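Local structure of ferulic acid decarboxylase 1 (Candida dubliniensis, 4ZAD) at residues R78-L91 and S95-V107. The protein is a prenylated-FMN-dependent decarboxylase that probably converts ferulic, p-coumaric and cinnamic acids reversibly to the corresponding vinyl compounds. Residues are numbered along the deposited sequence; the frame is centred on the assembly and turned at random.
Sequences RGFGNDHARIALHL and SQTPMKEIIDFLV
N82 reaches across to the backbone of S95-T97, and its side chain is worth tracing outward. Its CB packs beside Q96, 3.4 Å from Q96 OE1, the same oxygen that accepts a hydrogen bond from N82 N at 3.0 Å. CG stands anti to the backbone N (chi1 170°), which carries the amide across to the other segment. There ND2 gives S95 O a short, nearly straight bond of 2.6 Å, lying in the amide plane of N82, and comes within 3.0 Å of T97 O. OD1 sits near P98 CA and also takes a weak bond from H84 N. Through ND2 the amide ties the type I turn N82-A85 to the backbone at S95, ahead of helix 99-107. S95 O is approached a second time by A85 CA in a CH...O contact. Both segments belong to the UbiD N-terminal domain: helix 85-90 and the helix beginning at M99 are two consecutive helices joined by the loop that carries S95-T97, and H84 and P98 occupy the N-cap positions. M99 CB lies over one face of the H84 imidazole, 3.9 Å from the ring centroid, while SD approaches obliquely. In the ring plane, H84 ND1 bonds to D83 OD1. Further along, I102 points CD1 between H84 CB, I87 CB and A88, and its other branch, CG2, meets L91 CD1 at 3.6 Å. L91 CD2 touches L106 CD2, the two leucines crossing at about a right angle. Beyond them, helix 224-230 packs on L91 through L228, and helix 334-347 covers L106 through L337 and A340.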
loop_
_atom_site.group_PDB
_atom_site.type_symbol
_atom_site.label_atom_id
_atom_site.label_comp_id
_atom_site.label_asym_id
_atom_site.label_seq_id
_atom_site.Cartn_x
_atom_site.Cartn_y
_atom_site.Cartn_z
ATOM N N ARG A 78 2.770 14.794 -12.077
ATOM C CA ARG A 78 3.958 15.155 -12.838
ATOM C C ARG A 78 5.121 14.285 -12.427
ATOM O O ARG A 78 5.144 13.808 -11.304
ATOM C CB ARG A 78 4.300 16.584 -12.459
ATOM C CG ARG A 78 5.641 17.092 -12.882
ATOM C CD ARG A 78 5.748 18.532 -12.585
ATOM N NE ARG A 78 4.968 19.332 -13.519
ATOM C CZ ARG A 78 5.110 20.637 -13.696
ATOM N NH1 ARG A 78 6.009 21.310 -12.980
ATOM N NH2 ARG A 78 4.339 21.276 -14.582
ATOM N N GLY A 79 6.118 14.113 -13.292
ATOM C CA GLY A 79 7.159 13.116 -13.036
ATOM C C GLY A 79 8.546 13.545 -12.553
ATOM O O GLY A 79 9.362 12.667 -12.198
ATOM N N PHE A 80 8.821 14.855 -12.548
ATOM C CA PHE A 80 10.137 15.320 -12.182
ATOM C C PHE A 80 10.287 15.997 -10.818
ATOM O O PHE A 80 11.212 15.652 -10.040
ATOM C CB PHE A 80 10.849 16.137 -13.278
ATOM C CG PHE A 80 9.970 17.047 -14.108
ATOM C CD1 PHE A 80 9.136 16.531 -15.106
ATOM C CD2 PHE A 80 10.093 18.428 -13.997
ATOM C CE1 PHE A 80 8.372 17.370 -15.923
ATOM C CE2 PHE A 80 9.328 19.269 -14.779
ATOM C CZ PHE A 80 8.457 18.728 -15.756
ATOM N N GLY A 81 9.470 16.977 -10.497
ATOM C CA GLY A 81 9.789 17.704 -9.265
ATOM C C GLY A 81 8.718 17.341 -8.275
ATOM O O GLY A 81 8.539 16.156 -7.915
ATOM N N ASN A 82 7.998 18.373 -7.868
ATOM C CA ASN A 82 6.789 18.223 -7.099
ATOM C C ASN A 82 5.738 17.552 -7.970
ATOM O O ASN A 82 5.229 18.162 -8.888
ATOM C CB ASN A 82 6.259 19.581 -6.692
ATOM C CG ASN A 82 4.899 19.496 -6.095
ATOM O OD1 ASN A 82 4.624 18.581 -5.332
ATOM N ND2 ASN A 82 4.039 20.430 -6.429
ATOM N N ASP A 83 5.401 16.306 -7.666
ATOM C CA ASP A 83 4.461 15.570 -8.516
ATOM C C ASP A 83 3.067 16.214 -8.568
ATOM O O ASP A 83 2.333 15.919 -9.475
ATOM C CB ASP A 83 4.400 14.064 -8.177
ATOM C CG ASP A 83 3.935 13.757 -6.769
ATOM O OD1 ASP A 83 3.667 14.634 -5.937
ATOM O OD2 ASP A 83 3.826 12.559 -6.487
ATOM N N HIS A 84 2.749 17.126 -7.637
ATOM C CA HIS A 84 1.448 17.785 -7.596
ATOM C C HIS A 84 1.464 19.191 -8.238
ATOM O O HIS A 84 0.526 19.990 -8.046
ATOM C CB HIS A 84 0.937 17.836 -6.150
ATOM C CG HIS A 84 0.294 16.555 -5.684
ATOM N ND1 HIS A 84 0.987 15.374 -5.550
ATOM C CD2 HIS A 84 -0.984 16.283 -5.318
ATOM C CE1 HIS A 84 0.169 14.434 -5.117
ATOM N NE2 HIS A 84 -1.034 14.960 -4.970
ATOM N N ALA A 85 2.515 19.475 -9.015
ATOM C CA ALA A 85 2.615 20.707 -9.784
ATOM C C ALA A 85 1.318 21.126 -10.464
ATOM O O ALA A 85 0.955 22.312 -10.435
ATOM C CB ALA A 85 3.710 20.598 -10.849
ATOM N N ARG A 86 0.642 20.196 -11.110
ATOM C CA ARG A 86 -0.467 20.602 -11.904
ATOM C C ARG A 86 -1.565 21.066 -10.954
ATOM O O ARG A 86 -2.309 21.995 -11.238
ATOM C CB ARG A 86 -0.928 19.471 -12.829
ATOM C CG ARG A 86 0.117 19.078 -13.888
ATOM C CD ARG A 86 -0.365 18.026 -14.941
ATOM N NE ARG A 86 0.791 17.305 -15.447
ATOM C CZ ARG A 86 0.799 16.079 -15.954
ATOM N NH1 ARG A 86 -0.314 15.360 -16.111
ATOM N NH2 ARG A 86 1.971 15.558 -16.314
ATOM N N ILE A 87 -1.629 20.456 -9.790
ATOM C CA ILE A 87 -2.642 20.821 -8.823
ATOM C C ILE A 87 -2.319 22.207 -8.268
ATOM O O ILE A 87 -3.168 23.071 -8.267
ATOM C CB ILE A 87 -2.785 19.751 -7.741
ATOM C CG1 ILE A 87 -2.945 18.380 -8.387
ATOM C CG2 ILE A 87 -3.994 20.029 -6.913
ATOM C CD1 ILE A 87 -4.172 18.277 -9.322
ATOM N N ALA A 88 -1.080 22.450 -7.866
ATOM C CA ALA A 88 -0.681 23.786 -7.392
ATOM C C ALA A 88 -0.998 24.829 -8.423
ATOM O O ALA A 88 -1.428 25.914 -8.089
ATOM C CB ALA A 88 0.805 23.827 -7.071
ATOM N N LEU A 89 -0.794 24.493 -9.691
ATOM C CA LEU A 89 -0.949 25.490 -10.750
ATOM C C LEU A 89 -2.389 25.942 -10.898
ATOM O O LEU A 89 -2.638 27.115 -11.155
ATOM C CB LEU A 89 -0.367 25.006 -12.083
ATOM C CG LEU A 89 1.166 25.074 -12.060
ATOM C CD1 LEU A 89 1.713 24.350 -13.277
ATOM C CD2 LEU A 89 1.718 26.523 -11.966
ATOM N N HIS A 90 -3.338 25.041 -10.672
ATOM C CA HIS A 90 -4.756 25.392 -10.766
ATOM C C HIS A 90 -5.068 26.536 -9.845
ATOM O O HIS A 90 -5.931 27.332 -10.132
ATOM C CB HIS A 90 -5.660 24.211 -10.388
ATOM C CG HIS A 90 -5.924 23.263 -11.515
ATOM N ND1 HIS A 90 -4.953 22.441 -12.033
ATOM C CD2 HIS A 90 -7.066 22.978 -12.190
ATOM C CE1 HIS A 90 -5.483 21.698 -12.992
ATOM N NE2 HIS A 90 -6.762 22.011 -13.115
ATOM N N LEU A 91 -4.378 26.609 -8.725
ATOM C CA LEU A 91 -4.624 27.660 -7.779
ATOM C C LEU A 91 -3.645 28.817 -7.975
ATOM O O LEU A 91 -3.539 29.674 -7.114
ATOM C CB LEU A 91 -4.541 27.098 -6.354
ATOM C CG LEU A 91 -5.648 26.092 -6.021
ATOM C CD1 LEU A 91 -5.262 25.188 -4.884
ATOM C CD2 LEU A 91 -6.967 26.824 -5.748
ATOM N N SER A 95 4.563 26.082 -8.407
ATOM C CA SER A 95 4.339 24.692 -8.820
ATOM C C SER A 95 4.983 23.647 -7.901
ATOM O O SER A 95 4.562 22.501 -7.903
ATOM C CB SER A 95 4.747 24.475 -10.287
ATOM O OG SER A 95 6.053 24.921 -10.559
ATOM N N GLN A 96 5.981 24.038 -7.105
ATOM C CA GLN A 96 6.579 23.111 -6.136
ATOM C C GLN A 96 5.816 23.050 -4.815
ATOM O O GLN A 96 6.174 22.291 -3.901
ATOM C CB GLN A 96 8.057 23.437 -5.899
ATOM C CG GLN A 96 8.876 23.539 -7.188
ATOM C CD GLN A 96 8.632 22.365 -8.086
ATOM O OE1 GLN A 96 9.015 21.239 -7.758
ATOM N NE2 GLN A 96 7.968 22.607 -9.214
ATOM N N THR A 97 4.747 23.818 -4.715
ATOM C CA THR A 97 3.892 23.727 -3.560
ATOM C C THR A 97 3.372 22.303 -3.389
ATOM O O THR A 97 2.629 21.818 -4.225
ATOM C CB THR A 97 2.740 24.706 -3.661
ATOM O OG1 THR A 97 3.283 26.007 -3.888
ATOM C CG2 THR A 97 1.937 24.699 -2.374
ATOM N N PRO A 98 3.782 21.620 -2.314
ATOM C CA PRO A 98 3.327 20.266 -2.140
ATOM C C PRO A 98 1.899 20.220 -1.643
ATOM O O PRO A 98 1.354 21.241 -1.201
ATOM C CB PRO A 98 4.280 19.696 -1.077
ATOM C CG PRO A 98 5.109 20.820 -0.586
ATOM C CD PRO A 98 4.620 22.071 -1.194
ATOM N N MET A 99 1.331 19.019 -1.670
ATOM C CA MET A 99 -0.099 18.851 -1.560
ATOM C C MET A 99 -0.628 19.234 -0.218
ATOM O O MET A 99 -1.711 19.794 -0.139
ATOM C CB MET A 99 -0.513 17.416 -1.901
ATOM C CG MET A 99 -2.051 17.139 -1.833
ATOM S SD MET A 99 -3.024 18.208 -2.870
ATOM C CE MET A 99 -4.433 17.179 -3.275
ATOM N N LYS A 100 0.122 18.936 0.830
ATOM C CA LYS A 100 -0.266 19.301 2.202
ATOM C C LYS A 100 -0.442 20.794 2.321
ATOM O O LYS A 100 -1.331 21.269 3.011
ATOM C CB LYS A 100 0.765 18.805 3.204
ATOM C CG LYS A 100 0.486 19.197 4.654
ATOM C CD LYS A 100 1.231 20.476 5.093
ATOM C CE LYS A 100 1.405 20.551 6.651
ATOM N NZ LYS A 100 0.097 20.588 7.391
ATOM N N GLU A 101 0.381 21.537 1.601
ATOM C CA GLU A 101 0.344 22.993 1.643
ATOM C C GLU A 101 -0.754 23.532 0.734
ATOM O O GLU A 101 -1.459 24.478 1.122
ATOM C CB GLU A 101 1.734 23.576 1.317
ATOM C CG GLU A 101 2.759 23.109 2.362
ATOM C CD GLU A 101 4.169 23.690 2.211
ATOM O OE1 GLU A 101 5.095 22.953 1.768
ATOM O OE2 GLU A 101 4.349 24.875 2.581
ATOM N N ILE A 102 -0.918 22.917 -0.446
ATOM C CA ILE A 102 -2.048 23.224 -1.344
ATOM C C ILE A 102 -3.341 23.129 -0.544
ATOM O O ILE A 102 -4.167 24.024 -0.617
ATOM C CB ILE A 102 -2.197 22.225 -2.519
ATOM C CG1 ILE A 102 -0.983 22.262 -3.469
ATOM C CG2 ILE A 102 -3.470 22.506 -3.288
ATOM C CD1 ILE A 102 -0.837 21.002 -4.346
ATOM N N ILE A 103 -3.494 22.047 0.223
ATOM C CA ILE A 103 -4.624 21.897 1.153
ATOM C C ILE A 103 -4.655 23.018 2.189
ATOM O O ILE A 103 -5.729 23.542 2.485
ATOM C CB ILE A 103 -4.632 20.513 1.857
ATOM C CG1 ILE A 103 -4.828 19.382 0.841
ATOM C CG2 ILE A 103 -5.710 20.450 2.928
ATOM C CD1 ILE A 103 -4.687 18.034 1.413
ATOM N N ASP A 104 -3.506 23.428 2.735
ATOM C CA ASP A 104 -3.561 24.520 3.754
ATOM C C ASP A 104 -4.015 25.827 3.136
ATOM O O ASP A 104 -4.708 26.621 3.776
ATOM C CB ASP A 104 -2.242 24.714 4.550
ATOM C CG ASP A 104 -1.811 23.444 5.314
ATOM O OD1 ASP A 104 -2.707 22.643 5.694
ATOM O OD2 ASP A 104 -0.569 23.251 5.488
ATOM N N PHE A 105 -3.638 26.037 1.882
ATOM C CA PHE A 105 -4.044 27.234 1.170
ATOM C C PHE A 105 -5.577 27.312 0.980
ATOM O O PHE A 105 -6.177 28.375 1.199
ATOM C CB PHE A 105 -3.298 27.325 -0.143
ATOM C CG PHE A 105 -3.626 28.556 -0.936
ATOM C CD1 PHE A 105 -3.151 29.802 -0.544
ATOM C CD2 PHE A 105 -4.421 28.471 -2.079
ATOM C CE1 PHE A 105 -3.454 30.952 -1.292
ATOM C CE2 PHE A 105 -4.748 29.614 -2.822
ATOM C CZ PHE A 105 -4.259 30.861 -2.434
ATOM N N LEU A 106 -6.199 26.191 0.596
ATOM C CA LEU A 106 -7.649 26.107 0.447
ATOM C C LEU A 106 -8.319 26.287 1.816
ATOM O O LEU A 106 -9.184 27.116 1.979
ATOM C CB LEU A 106 -8.068 24.787 -0.187
ATOM C CG LEU A 106 -7.611 24.456 -1.614
ATOM C CD1 LEU A 106 -7.569 22.924 -1.846
ATOM C CD2 LEU A 106 -8.435 25.173 -2.745
ATOM N N VAL A 107 -7.920 25.515 2.802
ATOM C CA VAL A 107 -8.419 25.720 4.159
ATOM C C VAL A 107 -8.284 27.185 4.599
ATOM O O VAL A 107 -9.242 27.779 5.101
ATOM C CB VAL A 107 -7.693 24.762 5.160
ATOM C CG1 VAL A 107 -7.925 25.174 6.614
ATOM C CG2 VAL A 107 -8.142 23.310 4.888
HETATM O O HOH W 1 8.000 19.573 -10.794
#